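Local coordinates for lipoprotein (Streptococcus pneumoniae serotype 4, PDB 6JF1), which probably captures L-methionine outside the cell as the lipid-anchored substrate-binding protein of an ABC importer, at residues A[70-73]-A[79-82]; A[187-192]-A[199-204]. One frame throughout, in Å; residues are numbered along the deposited sequence.

How the interactions relate
Interaction 1 comes first along the chain and is complete before interaction 2 begins. Their centres lie about 21 Å apart, on opposite sides of the chain's centre, and their nearest atoms are about 5 Å apart without touching. Residues 70-73 and 79-82 belong to helix 68-73 and to strand 79-84 of the seven-strand sheet. Residues 199-201 lie on strand 198-201 of the other large mixed sheet, between 111-117 and 134-138, and 187-192 is in the loop leading to it. The bound methionine is what they share: interaction 1 meets its side chain through Phe82, and interaction 2 holds its amino and carboxylate groups. This matches the two-lobed plan of substrate-binding proteins, with the ligand in the cleft between the lobes.

Interaction 1 of 2, residues A[70-73]-A[79-82]; sequences KATA and LNAF. With MET (methionine), chain B.
Thr72 and Asn80 make the one hydrogen bond between 70-73 and 79-82. ND2 of Asn80 donates to OG1 of Thr72 over 3.0 Å, and the bond is nearly straight at 169°. OG1 lies in the amide plane, while the two side chains meet roughly perpendicular. The CG of Asn80 sits between its backbone N and carbonyl carbon (chi1 75°), which helps turn the amide to the helix. Further hydrogen bonds tie both groups to the start of the helix: Thr72 OG1 pairs with the Pro68 carbonyl, and Asn80 ND2 with Asn69 OD1. The amide is thus gripped from two places, which should limit its rotation.

Behind the bond, CB of Asn80 makes a van der Waals contact with Thr72 OG1 at 3.5 Å. Within 79-82, the Phe82 ring turns its edge to the amide carbon CG of Asn80.

Phe82 carries the ligand contact. Phe82 CE2 is 3.8 Å from the methyl CE of the bound methionine, and Phe82 O is 3.4 Å from methionine CB.

Around this buried contact, helix 68-73 packs over strand 79-84, which runs between strands 27-33 and 231-235 of the seven-strand sheet.

Interaction 2 of 2, residues A[187-192]-A[199-204]; sequences SQTARS and AVVNNT. With MET (methionine), chain B.
Ala190 and Val201 pack closely where the loop 187-192 lies against strand 198-201. CB of Ala190 touches CG1 of Val201 at 3.7 Å, and CG2 of Val201 rests near Ala190 CA. The Thr189 and Val201 side chains run alongside each other, pointing opposite ways. Thr189 OG1 lies between its backbone N and carbonyl carbon (chi1 58°), and this brings it to 3.7 Å from Val201 CG2. Thr189 OG1 is also 3.1 Å from Val200 O. Near the start of the strand, the CB of Ala199 sits 3.5 Å from the Thr189 carbonyl O. That oxygen accepts hydrogen bonds from Ser192 OG and N, both on the same face of its plane. Ser192 OG donates to Thr189 O over a short 2.6 Å, which helps hold the loop.

Toward Asn202 direct contact gives way to water. One water accepts from Thr189 OG1 and from the Asn202 backbone N, and donates to Asn202 OD1. It should help fix the OD1 end of the amide. At the other end, Asn202 ND2 donates to methionine O, of the carboxylate, over 3.0 Å (164°) and also bonds to Asn143 OD1. Through this water Thr189 is a second-shell partner of the ligand-binding asparagine. Asn203 OD1 takes methionine N at 2.8 Å, and Asn203 ND2 is held by Tyr106 and Asp272.

Strand 198-201 runs between strands 111-117 and 134-138. Val200 points away from the loop 187-192, onto Ala147 and Leu150 of helix 141-153.

Interaction 1 of 2, residues A[70-73]-A[79-82]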
# COMPACT_ATOMS: atom_id res chain seq x y z
N LYS A 70 4.04 2.92 -14.15
CA LYS A 70 4.73 3.55 -15.30
C LYS A 70 5.95 2.72 -15.71
O LYS A 70 6.16 2.49 -16.90
CB LYS A 70 5.14 5.00 -15.01
CG LYS A 70 5.82 5.72 -16.17
CD LYS A 70 5.67 7.23 -16.13
CE LYS A 70 6.47 7.84 -15.00
N ALA A 71 6.78 2.31 -14.75
CA ALA A 71 7.96 1.45 -15.05
C ALA A 71 7.54 0.18 -15.79
O ALA A 71 8.24 -0.30 -16.71
CB ALA A 71 8.71 1.11 -13.79
N THR A 72 6.39 -0.36 -15.40
CA THR A 72 5.90 -1.61 -15.98
C THR A 72 5.37 -1.37 -17.41
O THR A 72 5.65 -2.16 -18.34
CB THR A 72 4.88 -2.26 -15.03
OG1 THR A 72 5.42 -2.24 -13.70
CG2 THR A 72 4.51 -3.66 -15.44
N ALA A 73 4.52 -0.36 -17.58
CA ALA A 73 3.92 -0.09 -18.90
C ALA A 73 5.05 0.25 -19.89
O ALA A 73 5.01 -0.15 -21.05
CB ALA A 73 2.91 1.04 -18.77
N LEU A 79 7.50 -7.04 -13.67
CA LEU A 79 6.36 -7.17 -12.74
C LEU A 79 6.44 -5.98 -11.79
O LEU A 79 7.53 -5.37 -11.63
CB LEU A 79 6.49 -8.44 -11.88
CG LEU A 79 6.51 -9.75 -12.67
CD1 LEU A 79 6.77 -10.94 -11.75
CD2 LEU A 79 5.18 -9.92 -13.41
N ASN A 80 5.30 -5.69 -11.17
CA ASN A 80 5.33 -4.81 -10.01
C ASN A 80 4.56 -5.47 -8.88
O ASN A 80 3.61 -6.31 -9.10
CB ASN A 80 4.95 -3.36 -10.37
CG ASN A 80 3.46 -3.15 -10.63
OD1 ASN A 80 2.63 -3.45 -9.77
ND2 ASN A 80 3.13 -2.58 -11.78
N ALA A 81 4.94 -5.10 -7.66
CA ALA A 81 4.27 -5.63 -6.53
C ALA A 81 4.19 -4.54 -5.47
O ALA A 81 5.14 -4.37 -4.68
CB ALA A 81 5.03 -6.86 -6.05
N PHE A 82 3.07 -3.78 -5.43
CA PHE A 82 3.03 -2.64 -4.51
C PHE A 82 1.59 -2.14 -4.32
O PHE A 82 1.39 -1.34 -3.44
CB PHE A 82 3.87 -1.47 -5.04
CG PHE A 82 3.21 -0.66 -6.12
CD1 PHE A 82 3.10 -1.14 -7.42
CD2 PHE A 82 2.67 0.60 -5.84
CE1 PHE A 82 2.45 -0.40 -8.41
CE2 PHE A 82 2.03 1.35 -6.82
CZ PHE A 82 1.91 0.84 -8.11
N MET B . 0.17 -1.86 0.24
CA MET B . -0.78 -0.69 0.09
C MET B . -2.05 -1.01 0.87
O MET B . -2.61 -0.13 1.54
CB MET B . -1.14 -0.45 -1.38
CG MET B . -1.77 0.94 -1.62
SD MET B . -2.17 1.17 -3.38
CE MET B . -0.57 1.65 -4.05
OXT MET B . -2.49 -2.20 0.86

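Interaction 2 of 2, residues A[187-192]-A[199-204]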
# COMPACT_ATOMS: atom_id res chain seq x y z
N SER A 187 3.18 8.63 0.69
CA SER A 187 4.49 8.27 1.29
C SER A 187 4.91 9.30 2.36
O SER A 187 5.98 9.16 2.97
CB SER A 187 5.51 8.19 0.21
OG SER A 187 5.71 9.49 -0.32
N GLN A 188 4.06 10.30 2.61
CA GLN A 188 4.39 11.43 3.52
C GLN A 188 3.45 11.50 4.72
O GLN A 188 3.71 12.26 5.65
CB GLN A 188 4.31 12.77 2.77
CG GLN A 188 5.49 12.98 1.84
CD GLN A 188 6.81 13.10 2.59
OE1 GLN A 188 6.89 13.70 3.66
NE2 GLN A 188 7.85 12.52 2.02
N THR A 189 2.38 10.71 4.75
CA THR A 189 1.42 10.80 5.85
C THR A 189 2.04 10.37 7.19
O THR A 189 1.78 11.01 8.20
CB THR A 189 0.12 10.02 5.57
OG1 THR A 189 0.50 8.66 5.33
CG2 THR A 189 -0.66 10.61 4.42
N ALA A 190 2.84 9.32 7.20
CA ALA A 190 3.41 8.85 8.46
C ALA A 190 4.43 9.86 8.98
O ALA A 190 4.54 10.05 10.17
CB ALA A 190 4.08 7.52 8.25
N ARG A 191 5.18 10.49 8.08
CA ARG A 191 6.17 11.49 8.50
C ARG A 191 5.48 12.73 9.06
O ARG A 191 6.08 13.51 9.80
CB ARG A 191 7.07 11.84 7.31
CG ARG A 191 8.06 10.72 7.00
CD ARG A 191 9.07 11.11 5.95
NE ARG A 191 10.08 10.08 5.76
CZ ARG A 191 11.03 10.20 4.83
NH1 ARG A 191 11.07 11.32 4.12
NH2 ARG A 191 11.92 9.24 4.60
N SER A 192 4.21 12.93 8.72
CA SER A 192 3.51 14.17 9.13
C SER A 192 3.07 14.08 10.60
O SER A 192 2.61 15.05 11.16
CB SER A 192 2.33 14.45 8.23
OG SER A 192 1.24 13.57 8.54
N ALA A 199 -3.17 10.83 11.40
CA ALA A 199 -2.90 10.58 9.93
C ALA A 199 -3.39 9.18 9.55
O ALA A 199 -3.26 8.22 10.34
CB ALA A 199 -1.41 10.71 9.59
N VAL A 200 -3.93 9.06 8.35
CA VAL A 200 -4.19 7.74 7.78
C VAL A 200 -2.93 7.32 7.00
O VAL A 200 -2.41 8.09 6.15
CB VAL A 200 -5.47 7.70 6.94
CG1 VAL A 200 -5.72 6.32 6.31
CG2 VAL A 200 -6.67 8.14 7.79
N VAL A 201 -2.45 6.11 7.34
CA VAL A 201 -1.16 5.66 6.83
C VAL A 201 -1.25 4.24 6.26
O VAL A 201 -1.58 3.29 6.98
CB VAL A 201 -0.08 5.71 7.93
CG1 VAL A 201 1.25 5.31 7.32
CG2 VAL A 201 -0.02 7.09 8.59
N ASN A 202 -0.92 4.11 4.98
CA ASN A 202 -0.76 2.82 4.30
C ASN A 202 0.38 2.00 4.93
O ASN A 202 1.43 2.55 5.31
CB ASN A 202 -0.42 3.01 2.82
CG ASN A 202 -1.54 3.65 2.02
OD1 ASN A 202 -1.56 4.86 1.84
ND2 ASN A 202 -2.45 2.84 1.49
N ASN A 203 0.18 0.68 4.97
CA ASN A 203 1.14 -0.30 5.58
C ASN A 203 2.55 -0.11 5.02
O ASN A 203 3.56 -0.36 5.72
CB ASN A 203 0.72 -1.75 5.33
CG ASN A 203 0.88 -2.19 3.88
OD1 ASN A 203 0.44 -1.49 2.96
ND2 ASN A 203 1.53 -3.32 3.66
N THR A 204 2.63 0.29 3.75
CA THR A 204 3.92 0.46 3.09
C THR A 204 4.88 1.36 3.89
O THR A 204 6.10 1.19 3.80
CB THR A 204 3.72 1.15 1.74
OG1 THR A 204 2.55 0.57 1.14
CG2 THR A 204 4.90 0.99 0.80
N MET B . 0.17 -1.86 0.24
CA MET B . -0.78 -0.69 0.09
C MET B . -2.05 -1.01 0.87
O MET B . -2.61 -0.13 1.54
CB MET B . -1.14 -0.45 -1.38
CG MET B . -1.77 0.94 -1.62
SD MET B . -2.17 1.17 -3.38
CE MET B . -0.57 1.65 -4.05
OXT MET B . -2.49 -2.20 0.86
O HOH W 1 -0.34 6.62 3.51